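Local coordinates for DltD domain-containing protein (Beauveria bassiana, PDB 7D78) that is a fungal thioesterase of the alpha/beta-hydrolase type that probably cyclises polyketide chains into medium-ring lactones, at residues 36-41 with 86-91; 45-50 with 74-79. All blocks are in the same frame, centred on the assembly; numbering follows the deposited sequence.

How the contacts relate
Both contacts lie at strands 39-45 and 81-86, antiparallel neighbours in the mixed sheet of the alpha/beta-hydrolase fold, but at opposite ends of them. Contact 1 joins the start of strand 39-45, and the loop leading into it, to the loop leaving strand 81-86; contact 2 joins the end of strand 39-45, and the loop beyond it, to the end of helix 68-77, just before strand 81-86 begins. Their centres are about 24 Å apart. Along the chain the order is 36-41, 45-50, 74-79, 86-91, contact 2 nested within the loop that contact 1 closes. Strand 51-57 and the first part of helix 68-77 lie between the two segments of contact 2.

Contact 1: residues 36-41 with 86-91; sequences DGIIIR and DPRSIG
The guanidinium group of Arg-88 meets the carboxylate of Asp-36 at its edge, while Ile-38 lies over one of its faces, with CG2 of Ile-38 about 4.1 Å above the plane near its centre. Ile-39 CG2 likewise lies over one face of the Arg-41 guanidinium, offset toward its rim. The grip on Asp-36 is end-on and bidentate. NH1 of Arg-88 reaches OD2 of Asp-36 at 2.9 Å, meeting the syn lone pair of OD2, and NH2 of Arg-88 reaches OD1 of Asp-36 at 3.2 Å from above the carboxylate plane. The two groups are twisted against each other, their planes 54° apart, which is consistent with the unequal approach to the two oxygens. Arg-88 leaves its backbone with CG trans to N (chi1 179°), and a bend at chi3 (-66°) then turns the guanidinium toward Asp-36. The same NH2 is shared in a salt bridge with Asp-109 of helix 103-118, and OD1 of Asp-36 also bonds to Thr-34.

In the mixed sheet of the alpha/beta-hydrolase fold, this contact joins the start of strand 39-45, and the loop leading into it, to the loop that follows its antiparallel neighbour, strand 81-86. The backbone link is Asp-86 N to Arg-41 O, 3.0 Å and nearly straight. Beyond it the chain turns away through a type II turn from Pro-87 to Ile-90. Ile-40 packs against the start of the turn: its CD1 comes within 3.6 Å of Arg-88 N, and its CG2 lies 3.6 Å from Asp-86 O. Ile-113 of helix 103-118 touches the same isoleucine. The carboxylate of Asp-86 turns to Lys-64 and Asp-92 N, while the guanidinium of Arg-41 pairs with Glu-31 and Asp-94 and also bonds to Asp-92 O.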
loop_
_atom_site.group_PDB
_atom_site.type_symbol
_atom_site.label_atom_id
_atom_site.label_comp_id
_atom_site.label_asym_id
_atom_site.label_seq_id
_atom_site.Cartn_x
_atom_site.Cartn_y
_atom_site.Cartn_z
ATOM N N ASP A 36 12.725 -10.469 0.427
ATOM C CA ASP A 36 12.504 -11.023 1.762
ATOM C C ASP A 36 12.693 -12.543 1.822
ATOM O O ASP A 36 12.444 -13.150 2.871
ATOM C CB ASP A 36 11.116 -10.608 2.304
ATOM C CG ASP A 36 9.949 -11.326 1.623
ATOM O OD1 ASP A 36 10.138 -12.023 0.608
ATOM O OD2 ASP A 36 8.810 -11.183 2.114
ATOM N N GLY A 37 13.143 -13.170 0.742
ATOM C CA GLY A 37 13.507 -14.579 0.779
ATOM C C GLY A 37 12.420 -15.564 0.379
ATOM O O GLY A 37 12.637 -16.776 0.477
ATOM N N ILE A 38 11.272 -15.093 -0.054
ATOM C CA ILE A 38 10.182 -15.945 -0.531
ATOM C C ILE A 38 10.530 -16.423 -1.938
ATOM O O ILE A 38 11.216 -15.722 -2.693
ATOM C CB ILE A 38 8.859 -15.137 -0.484
ATOM C CG1 ILE A 38 8.074 -15.459 0.786
ATOM C CG2 ILE A 38 7.980 -15.331 -1.712
ATOM C CD1 ILE A 38 8.866 -15.244 2.040
ATOM N N ILE A 39 10.109 -17.639 -2.284
ATOM C CA ILE A 39 10.325 -18.192 -3.621
ATOM C C ILE A 39 9.023 -18.114 -4.407
ATOM O O ILE A 39 8.011 -18.689 -3.993
ATOM C CB ILE A 39 10.817 -19.647 -3.560
ATOM C CG1 ILE A 39 12.040 -19.776 -2.655
ATOM C CG2 ILE A 39 11.092 -20.175 -4.969
ATOM C CD1 ILE A 39 13.318 -19.490 -3.335
ATOM N N ILE A 40 9.057 -17.428 -5.554
ATOM C CA ILE A 40 7.961 -17.435 -6.523
ATOM C C ILE A 40 8.238 -18.546 -7.530
ATOM O O ILE A 40 9.362 -18.659 -8.031
ATOM C CB ILE A 40 7.851 -16.075 -7.239
ATOM C CG1 ILE A 40 7.562 -14.943 -6.238
ATOM C CG2 ILE A 40 6.842 -16.136 -8.392
ATOM C CD1 ILE A 40 6.232 -15.073 -5.542
ATOM N N ARG A 41 7.226 -19.352 -7.845
ATOM C CA ARG A 41 7.382 -20.477 -8.761
ATOM C C ARG A 41 6.493 -20.314 -9.986
ATOM O O ARG A 41 5.349 -19.860 -9.884
ATOM C CB ARG A 41 7.062 -21.822 -8.050
ATOM C CG ARG A 41 7.960 -22.039 -6.828
ATOM C CD ARG A 41 7.898 -23.446 -6.235
ATOM N NE ARG A 41 8.933 -23.563 -5.204
ATOM C CZ ARG A 41 8.789 -23.108 -3.963
ATOM N NH1 ARG A 41 7.638 -22.542 -3.600
ATOM N NH2 ARG A 41 9.780 -23.222 -3.086
ATOM N N ASP A 86 2.804 -18.311 -10.237
ATOM C CA ASP A 86 1.854 -18.160 -9.140
ATOM C C ASP A 86 2.310 -17.018 -8.248
ATOM O O ASP A 86 3.420 -17.082 -7.700
ATOM C CB ASP A 86 1.754 -19.443 -8.319
ATOM C CG ASP A 86 1.029 -20.568 -9.062
ATOM O OD1 ASP A 86 0.161 -20.268 -9.904
ATOM O OD2 ASP A 86 1.303 -21.753 -8.771
ATOM N N PRO A 87 1.514 -15.967 -8.069
ATOM C CA PRO A 87 1.949 -14.871 -7.196
ATOM C C PRO A 87 2.111 -15.333 -5.753
ATOM O O PRO A 87 1.708 -16.427 -5.355
ATOM C CB PRO A 87 0.824 -13.829 -7.331
ATOM C CG PRO A 87 0.128 -14.182 -8.645
ATOM C CD PRO A 87 0.206 -15.694 -8.692
ATOM N N ARG A 88 2.711 -14.449 -4.961
ATOM C CA ARG A 88 2.967 -14.700 -3.546
ATOM C C ARG A 88 1.735 -15.239 -2.821
ATOM O O ARG A 88 0.634 -14.702 -2.962
ATOM C CB ARG A 88 3.431 -13.398 -2.891
ATOM C CG ARG A 88 3.699 -13.535 -1.388
ATOM C CD ARG A 88 4.056 -12.195 -0.795
ATOM N NE ARG A 88 5.323 -11.695 -1.314
ATOM C CZ ARG A 88 6.445 -11.645 -0.606
ATOM N NH1 ARG A 88 6.453 -12.076 0.643
ATOM N NH2 ARG A 88 7.556 -11.167 -1.148
ATOM N N SER A 89 1.936 -16.325 -2.062
ATOM C CA SER A 89 0.966 -17.001 -1.194
ATOM C C SER A 89 -0.103 -17.769 -1.963
ATOM O O SER A 89 -1.088 -18.213 -1.352
ATOM C CB SER A 89 0.287 -16.029 -0.211
ATOM O OG SER A 89 -0.825 -15.400 -0.819
ATOM N N ILE A 90 0.074 -17.962 -3.275
ATOM C CA ILE A 90 -0.893 -18.616 -4.145
ATOM C C ILE A 90 -0.234 -19.828 -4.802
ATOM O O ILE A 90 0.935 -19.771 -5.195
ATOM C CB ILE A 90 -1.407 -17.633 -5.220
ATOM C CG1 ILE A 90 -2.170 -16.483 -4.558
ATOM C CG2 ILE A 90 -2.238 -18.354 -6.282
ATOM C CD1 ILE A 90 -2.488 -15.333 -5.496
ATOM N N GLY A 91 -0.987 -20.920 -4.917
ATOM C CA GLY A 91 -0.550 -22.028 -5.750
ATOM C C GLY A 91 0.757 -22.602 -5.254
ATOM O O GLY A 91 0.915 -22.914 -4.068
#

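Contact 2: residues 45-50 with 74-79; sequences YAVDGK and TFQSQG
The side-chain amide of Gln-76 reaches across to the chain just beyond strand 39-45, where its NE2 donates to Ala-46 O at 2.8 Å. The bond is fairly straight at the hydrogen (162°) and lies close to the amide plane, although the donor sits somewhat out of the carbonyl plane. The other end of the amide, OE1, comes to the edge of the Tyr-45 ring, 3.7 Å from CD2 of Tyr-45, and ring and amide stand nearly perpendicular, at 81°. CB of Tyr-45 packs alongside as well, 3.7 Å from NE2 of Gln-76. Further along, Val-47 pushes its CG1 methyl against the helix end, 3.5 Å from C of Gly-79 and 3.6 Å from O of Gln-76.

Gln-76 spans the gap because its chain is fully extended, CG trans to the backbone N (chi1 179°) and CD trans again at the next bond. Its position comes from the last turn of helix 68-77, which ends in a Schellman motif: Gly-79, with positive phi, is the C' residue, Phe-80 N bonds to Phe-75 O, and Gly-79 N bonds to Gln-76 O. The carbonyl that Val-47 touches is therefore one already used by the cap. Tyr-45 itself packs on Pro-69, Ala-72 and Glu-73 of the same helix, its ring meets that of Phe-27, and its hydroxyl bonds to Arg-43. Val-47 N is held by Asn-81 OD1 at the start of strand 81-86.

NE2 of Gln-76 also bonds to Ser-26 O, the first modelled residue. Donation to two backbone carbonyls sets which way round the amide lies, with OE1 toward the Tyr-45 ring edge, in a contact made through neutral groups.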
loop_
_atom_site.group_PDB
_atom_site.type_symbol
_atom_site.label_atom_id
_atom_site.label_comp_id
_atom_site.label_asym_id
_atom_site.label_seq_id
_atom_site.Cartn_x
_atom_site.Cartn_y
_atom_site.Cartn_z
ATOM N N TYR A 45 8.599 -20.836 -20.524
ATOM C CA TYR A 45 8.547 -21.352 -21.890
ATOM C C TYR A 45 9.675 -20.676 -22.670
ATOM O O TYR A 45 9.536 -19.530 -23.101
ATOM C CB TYR A 45 7.182 -21.068 -22.509
ATOM C CG TYR A 45 6.005 -21.800 -21.879
ATOM C CD1 TYR A 45 5.479 -21.399 -20.649
ATOM C CD2 TYR A 45 5.397 -22.873 -22.532
ATOM C CE1 TYR A 45 4.381 -22.054 -20.079
ATOM C CE2 TYR A 45 4.303 -23.540 -21.971
ATOM C CZ TYR A 45 3.800 -23.123 -20.745
ATOM O OH TYR A 45 2.721 -23.774 -20.187
ATOM N N ALA A 46 10.799 -21.377 -22.832
ATOM C CA ALA A 46 12.009 -20.805 -23.412
ATOM C C ALA A 46 11.958 -20.838 -24.937
ATOM O O ALA A 46 11.266 -21.658 -25.541
ATOM C CB ALA A 46 13.248 -21.566 -22.936
ATOM N N VAL A 47 12.707 -19.934 -25.561
ATOM C CA VAL A 47 12.925 -19.983 -26.999
ATOM C C VAL A 47 14.397 -20.269 -27.240
ATOM O O VAL A 47 15.249 -20.071 -26.368
ATOM C CB VAL A 47 12.493 -18.689 -27.719
ATOM C CG1 VAL A 47 11.021 -18.405 -27.448
ATOM C CG2 VAL A 47 13.378 -17.520 -27.295
ATOM N N ASP A 48 14.693 -20.771 -28.438
ATOM C CA ASP A 48 16.075 -21.036 -28.806
ATOM C C ASP A 48 16.818 -19.722 -28.997
ATOM O O ASP A 48 16.239 -18.712 -29.402
ATOM C CB ASP A 48 16.148 -21.867 -30.090
ATOM C CG ASP A 48 15.455 -23.212 -29.957
ATOM O OD1 ASP A 48 15.702 -23.922 -28.955
ATOM O OD2 ASP A 48 14.661 -23.561 -30.860
ATOM N N GLY A 49 18.112 -19.738 -28.693
ATOM C CA GLY A 49 18.903 -18.534 -28.866
ATOM C C GLY A 49 18.623 -17.545 -27.753
ATOM O O GLY A 49 18.519 -17.906 -26.576
ATOM N N LYS A 50 18.499 -16.280 -28.120
ATOM C CA LYS A 50 18.220 -15.215 -27.162
ATOM C C LYS A 50 17.118 -14.351 -27.743
ATOM O O LYS A 50 17.204 -13.952 -28.906
ATOM C CB LYS A 50 19.467 -14.363 -26.876
ATOM C CG LYS A 50 19.299 -13.390 -25.718
ATOM C CD LYS A 50 20.518 -12.520 -25.525
ATOM C CE LYS A 50 20.941 -12.516 -24.095
ATOM N NZ LYS A 50 22.368 -12.115 -23.871
ATOM N N THR A 74 1.544 -20.030 -27.519
ATOM C CA THR A 74 1.530 -19.195 -28.718
ATOM C C THR A 74 2.655 -18.175 -28.679
ATOM O O THR A 74 3.370 -17.986 -29.672
ATOM C CB THR A 74 0.177 -18.494 -28.869
ATOM O OG1 THR A 74 -0.853 -19.473 -29.031
ATOM C CG2 THR A 74 0.175 -17.567 -30.089
ATOM N N PHE A 75 2.825 -17.502 -27.539
ATOM C CA PHE A 75 3.927 -16.553 -27.399
ATOM C C PHE A 75 5.259 -17.237 -27.678
ATOM O O PHE A 75 6.094 -16.722 -28.430
ATOM C CB PHE A 75 3.928 -15.945 -25.994
ATOM C CG PHE A 75 2.858 -14.908 -25.761
ATOM C CD1 PHE A 75 2.209 -14.291 -26.821
ATOM C CD2 PHE A 75 2.516 -14.532 -24.462
ATOM C CE1 PHE A 75 1.233 -13.327 -26.597
ATOM C CE2 PHE A 75 1.535 -13.571 -24.226
ATOM C CZ PHE A 75 0.891 -12.967 -25.289
ATOM N N GLN A 76 5.461 -18.419 -27.095
ATOM C CA GLN A 76 6.705 -19.150 -27.303
ATOM C C GLN A 76 6.916 -19.498 -28.774
ATOM O O GLN A 76 8.036 -19.402 -29.286
ATOM C CB GLN A 76 6.698 -20.416 -26.460
ATOM C CG GLN A 76 7.928 -21.259 -26.608
ATOM C CD GLN A 76 7.778 -22.587 -25.904
ATOM O OE1 GLN A 76 6.742 -23.239 -26.000
ATOM N NE2 GLN A 76 8.806 -22.987 -25.180
ATOM N N SER A 77 5.855 -19.920 -29.466
ATOM C CA SER A 77 6.006 -20.294 -30.867
ATOM C C SER A 77 6.267 -19.091 -31.758
ATOM O O SER A 77 6.729 -19.265 -32.889
ATOM C CB SER A 77 4.764 -21.033 -31.362
ATOM O OG SER A 77 3.676 -20.148 -31.499
ATOM N N GLN A 78 5.974 -17.879 -31.288
ATOM C CA GLN A 78 6.279 -16.669 -32.033
ATOM C C GLN A 78 7.583 -16.021 -31.577
ATOM O O GLN A 78 7.874 -14.884 -31.967
ATOM C CB GLN A 78 5.112 -15.688 -31.932
ATOM C CG GLN A 78 3.860 -16.210 -32.640
ATOM C CD GLN A 78 2.739 -15.194 -32.705
ATOM O OE1 GLN A 78 2.974 -13.988 -32.697
ATOM N NE2 GLN A 78 1.506 -15.680 -32.784
ATOM N N GLY A 79 8.379 -16.718 -30.777
ATOM C CA GLY A 79 9.706 -16.251 -30.430
ATOM C C GLY A 79 9.832 -15.513 -29.113
ATOM O O GLY A 79 10.862 -14.861 -28.890
#